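Local coordinates for 2-hydroxyisobutanoyl-CoA mutase large subunit (Aquincola tertiaricarbonis, PDB 4R3U), which forms, with the small cobalamin-binding subunit, a B12-dependent mutase that interconverts 2-hydroxyisobutyryl-CoA and (S)-3-hydroxybutyryl-CoA, at residues A[106-111]-A[506-511]; A[148-153]-A[495-500]. All coordinates share one frame; numbering follows the deposited sequence.

Contact 1 of 2, residues A[106-111]-A[506-511]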
# COMPACT_ATOMS: atom_id res chain seq x y z
N THR A 106 24.69 -13.90 18.33
CA THR A 106 26.01 -14.16 17.76
C THR A 106 25.90 -14.29 16.23
O THR A 106 24.78 -14.31 15.69
CB THR A 106 26.68 -15.38 18.45
OG1 THR A 106 26.01 -16.59 18.09
CG2 THR A 106 26.81 -15.24 19.98
N GLY A 107 27.05 -14.38 15.55
CA GLY A 107 27.14 -14.55 14.11
C GLY A 107 26.22 -15.62 13.57
O GLY A 107 25.46 -15.38 12.63
N GLU A 108 26.25 -16.81 14.23
CA GLU A 108 25.43 -18.00 13.94
C GLU A 108 23.95 -17.70 13.95
O GLU A 108 23.23 -18.21 13.09
CB GLU A 108 25.69 -19.10 14.99
CG GLU A 108 27.10 -19.63 14.99
CD GLU A 108 28.01 -19.02 16.04
OE1 GLU A 108 27.80 -17.84 16.40
OE2 GLU A 108 28.92 -19.73 16.52
N ASP A 109 23.49 -16.88 14.92
CA ASP A 109 22.10 -16.49 15.07
C ASP A 109 21.61 -15.66 13.87
O ASP A 109 20.60 -16.01 13.24
CB ASP A 109 21.87 -15.78 16.43
CG ASP A 109 22.24 -16.63 17.63
OD1 ASP A 109 22.02 -17.87 17.59
OD2 ASP A 109 22.75 -16.07 18.63
N THR A 110 22.35 -14.59 13.53
CA THR A 110 22.07 -13.69 12.39
C THR A 110 22.25 -14.43 11.05
O THR A 110 21.52 -14.15 10.10
CB THR A 110 22.92 -12.39 12.52
OG1 THR A 110 22.58 -11.79 13.76
CG2 THR A 110 22.65 -11.40 11.41
N ASN A 111 23.20 -15.40 10.98
CA ASN A 111 23.43 -16.22 9.78
C ASN A 111 22.17 -17.04 9.43
O ASN A 111 21.84 -17.17 8.26
CB ASN A 111 24.64 -17.15 9.98
CG ASN A 111 24.91 -18.06 8.83
OD1 ASN A 111 24.56 -19.24 8.86
ND2 ASN A 111 25.54 -17.54 7.78
N ILE A 506 31.45 -14.19 24.67
CA ILE A 506 32.69 -14.00 25.44
C ILE A 506 33.62 -15.21 25.29
O ILE A 506 34.83 -15.05 25.06
CB ILE A 506 32.46 -13.66 26.94
CG1 ILE A 506 31.21 -12.77 27.23
CG2 ILE A 506 33.73 -13.15 27.65
CD1 ILE A 506 31.19 -11.41 26.80
N SER A 507 33.04 -16.43 25.35
CA SER A 507 33.73 -17.71 25.19
C SER A 507 34.64 -17.68 23.97
O SER A 507 35.81 -18.04 24.09
CB SER A 507 32.73 -18.84 25.06
OG SER A 507 32.02 -19.03 26.27
N ARG A 508 34.09 -17.24 22.80
CA ARG A 508 34.81 -17.14 21.53
C ARG A 508 35.86 -16.03 21.55
O ARG A 508 36.97 -16.27 21.09
CB ARG A 508 33.84 -16.95 20.36
CG ARG A 508 34.52 -16.85 18.99
CD ARG A 508 33.69 -17.46 17.90
NE ARG A 508 32.45 -16.71 17.73
CZ ARG A 508 31.33 -17.22 17.25
NH1 ARG A 508 30.23 -16.47 17.18
NH2 ARG A 508 31.27 -18.48 16.87
N THR A 509 35.50 -14.84 22.06
CA THR A 509 36.41 -13.68 22.15
C THR A 509 37.63 -14.04 23.00
O THR A 509 38.76 -13.77 22.57
CB THR A 509 35.65 -12.39 22.57
OG1 THR A 509 34.71 -12.10 21.55
CG2 THR A 509 36.57 -11.19 22.70
N ARG A 510 37.40 -14.71 24.17
CA ARG A 510 38.44 -15.15 25.12
C ARG A 510 39.40 -16.16 24.46
O ARG A 510 40.62 -16.11 24.71
CB ARG A 510 37.83 -15.78 26.39
CG ARG A 510 37.22 -14.79 27.38
CD ARG A 510 36.85 -15.47 28.69
NE ARG A 510 36.09 -14.57 29.57
CZ ARG A 510 35.43 -14.96 30.67
NH1 ARG A 510 35.40 -16.25 31.02
NH2 ARG A 510 34.77 -14.07 31.40
N ARG A 511 38.83 -17.08 23.65
CA ARG A 511 39.51 -18.14 22.92
C ARG A 511 40.43 -17.53 21.86
O ARG A 511 41.61 -17.88 21.79
CB ARG A 511 38.48 -19.08 22.27
CG ARG A 511 39.04 -20.40 21.74
CD ARG A 511 38.18 -21.01 20.64
NE ARG A 511 37.77 -20.07 19.59
CZ ARG A 511 38.08 -20.19 18.30
NH1 ARG A 511 38.83 -21.21 17.88
NH2 ARG A 511 37.66 -19.29 17.43
O HOH W 1 29.33 -13.45 17.12
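R508, on helix 501-515, grips the carboxylate of E108 end-on with two nitrogens, and this paired salt bridge spans a gap of 10.0 Å between the nearest CA atoms, those of T106 and R508. R508 NH1 gives a nearly straight bond to E108 OE1 (2.9 Å, 169°), while R508 NH2 reaches E108 OE2 at 2.7 Å. Both oxygens lie near the guanidinium plane, but the carboxylate is turned 24° against it; OE1 is met on its syn side and OE2 from above the carboxylate plane. The R508 chain gets there with CG anti to the backbone N (chi1 -179°), and bends at chi2 and chi3 bring the guanidinium to E108. E108 comes from the opposite direction, in the first turn of helix 107-119.

E108 OE1 has a second donor, T106 OG1, 2.8 Å away, on the face opposite to R508 NH1. A water at the edge of the guanidinium takes hydrogen bonds from G107 N (2.9 Å) and R508 NH1, linking the arginine to the first turn of the helix. T106 N, at the N-cap position, bonds to D109 OD2 (2.9 Å) three residues on, and D109 OD2 also pairs with R504. Further out, R508 NE pairs with D160, and A163 of helix 158-164 touches both E108 and R508.

A leucine in place of R508 would probably leave the carboxylates of E108 and D160 without their shared cation and the water without one of its donors. The arginine is thus one cation shared between two carboxylates, joining helices 107-119 and 501-515 and reaching D160 of helix 158-164, and its positive charge would favour the ionised form of E108.

Contact 2 of 2, residues A[148-153]-A[495-500]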
# COMPACT_ATOMS: atom_id res chain seq x y z
N VAL A 148 24.99 -7.22 24.95
CA VAL A 148 25.58 -8.14 23.94
C VAL A 148 24.50 -8.86 23.11
O VAL A 148 23.66 -9.55 23.70
CB VAL A 148 26.60 -9.14 24.53
CG1 VAL A 148 27.36 -9.86 23.42
CG2 VAL A 148 27.57 -8.45 25.49
N GLY A 149 24.55 -8.71 21.78
CA GLY A 149 23.65 -9.34 20.82
C GLY A 149 22.19 -9.00 20.97
O GLY A 149 21.33 -9.67 20.37
N ARG A 150 21.88 -7.96 21.76
CA ARG A 150 20.52 -7.52 22.05
C ARG A 150 19.83 -6.75 20.89
O ARG A 150 18.81 -7.20 20.39
CB ARG A 150 20.51 -6.72 23.36
CG ARG A 150 19.12 -6.34 23.82
CD ARG A 150 19.10 -5.65 25.18
NE ARG A 150 19.55 -6.51 26.28
CZ ARG A 150 18.83 -7.46 26.88
NH1 ARG A 150 17.59 -7.70 26.51
NH2 ARG A 150 19.36 -8.16 27.88
N GLU A 151 20.43 -5.61 20.45
CA GLU A 151 19.89 -4.73 19.40
C GLU A 151 20.40 -5.01 17.97
O GLU A 151 19.93 -4.40 17.01
CB GLU A 151 20.12 -3.26 19.79
CG GLU A 151 19.39 -2.82 21.05
CD GLU A 151 19.15 -1.34 21.14
OE1 GLU A 151 20.11 -0.59 21.43
OE2 GLU A 151 18.00 -0.91 20.89
N GLY A 152 21.32 -5.96 17.86
CA GLY A 152 21.95 -6.40 16.63
C GLY A 152 22.96 -7.49 16.92
O GLY A 152 23.08 -7.93 18.06
N VAL A 153 23.68 -7.96 15.88
CA VAL A 153 24.68 -9.01 16.06
C VAL A 153 25.93 -8.48 16.79
O VAL A 153 26.27 -7.29 16.67
CB VAL A 153 25.01 -9.74 14.72
CG1 VAL A 153 25.88 -8.88 13.80
CG2 VAL A 153 25.68 -11.08 14.96
N HIS A 495 10.07 -11.08 18.88
CA HIS A 495 11.39 -11.69 18.77
C HIS A 495 12.07 -11.69 20.15
O HIS A 495 12.18 -10.63 20.77
CB HIS A 495 12.27 -10.97 17.75
CG HIS A 495 13.58 -11.68 17.51
ND1 HIS A 495 13.63 -12.76 16.61
CD2 HIS A 495 14.82 -11.48 18.01
CE1 HIS A 495 14.89 -13.15 16.59
NE2 HIS A 495 15.65 -12.41 17.39
N PRO A 496 12.51 -12.86 20.67
CA PRO A 496 13.12 -12.88 22.01
C PRO A 496 14.64 -12.79 22.00
O PRO A 496 15.32 -13.17 21.04
CB PRO A 496 12.65 -14.22 22.58
CG PRO A 496 12.51 -15.12 21.33
CD PRO A 496 12.42 -14.23 20.10
N TYR A 497 15.16 -12.32 23.12
CA TYR A 497 16.58 -12.25 23.39
C TYR A 497 16.97 -13.58 24.04
O TYR A 497 16.30 -14.03 24.97
CB TYR A 497 16.88 -11.06 24.34
CG TYR A 497 18.35 -10.90 24.68
CD1 TYR A 497 19.29 -10.59 23.70
CD2 TYR A 497 18.81 -11.09 25.98
CE1 TYR A 497 20.65 -10.49 24.00
CE2 TYR A 497 20.17 -10.98 26.30
CZ TYR A 497 21.08 -10.67 25.30
OH TYR A 497 22.42 -10.55 25.59
N ASP A 498 18.03 -14.20 23.52
CA ASP A 498 18.60 -15.44 24.05
C ASP A 498 19.57 -15.02 25.15
O ASP A 498 20.59 -14.35 24.87
CB ASP A 498 19.32 -16.20 22.91
CG ASP A 498 20.01 -17.50 23.28
OD1 ASP A 498 20.02 -17.86 24.48
OD2 ASP A 498 20.58 -18.14 22.37
N ASN A 499 19.26 -15.38 26.40
CA ASN A 499 20.11 -15.02 27.55
C ASN A 499 21.49 -15.73 27.64
O ASN A 499 22.27 -15.42 28.55
CB ASN A 499 19.31 -15.08 28.85
CG ASN A 499 18.28 -13.97 28.98
OD1 ASN A 499 17.08 -14.21 29.13
ND2 ASN A 499 18.73 -12.71 28.93
N THR A 500 21.80 -16.63 26.69
CA THR A 500 23.09 -17.33 26.63
C THR A 500 24.05 -16.60 25.70
O THR A 500 25.23 -16.97 25.64
CB THR A 500 22.94 -18.79 26.14
OG1 THR A 500 22.48 -18.80 24.78
CG2 THR A 500 22.06 -19.63 27.02
O HOH W 2 24.30 -8.86 27.42
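Two irregular segments meet beside the cofactor site, where the loop 148-153, whose E151 belongs to the pockets for cobalamin and 5'-deoxyadenosine, is met by Y497 through a cation-pi contact and a hydrogen bond to the backbone. The R150 guanidinium lies over one face of the Y497 ring, with R150 CZ 3.9 Å from the ring centroid and 20° off the normal. The two planes are inclined by 35°, which brings R150 NH2 to 3.3 Å from Y497 CE2, at the CD2-CE2 side of the ring. R150 CG is anti to the backbone N (chi1 -174°) and the chain turns at chi3, which folds the guanidinium back over the ring; NE is meanwhile tied to the carbonyl of G146.

The phenol passes alongside the backbone of V148 and G149. Y497 OH donates to V148 O, with the acceptor in the ring plane; the modelled 2.5 Å is very short and its exact value doubtful. Y497 CE1 lies 3.7 Å from G149 C. A water closes a small circuit by accepting from V148 N at 3.0 Å and donating to Y497 OH, so the hydroxyl both gives and receives. Beyond the tyrosine, D498 OD1 accepts from T500 N at 3.1 Å and from T500 OG1, both on the same face of the carboxylate, a capping arrangement ahead of the next helix.

E151 O bonds to cobalamin, and R150 packs on G78 of the small subunit. Within its own chain, segment 148-153 runs between helices 131-135 and 158-164, with V153 bonded through its backbone to D128, the last residue of strand 125-128, and to D130 just after it, while segment 495-500 leads from helix 454-472 into helix 501-515.

Overall arrangement
From the N terminus, the chain leaves strand 97-102, enters helix 107-119 at 106-111 and later passes through the loop 148-153. It then builds most of the parallel TIM-type sheet and several helices before 495-500 returns to that loop, closing contact 2. A few residues on, helix 501-515 closes contact 1 by reaching back to 106-111. Contact 2 is therefore nested inside the loop of contact 1. Their centres are 12 Å apart, and V153 packs on T106, G107 and T110, joining the two early segments directly. Together they fasten one late region to the barrel helix and to the loop at the cofactor.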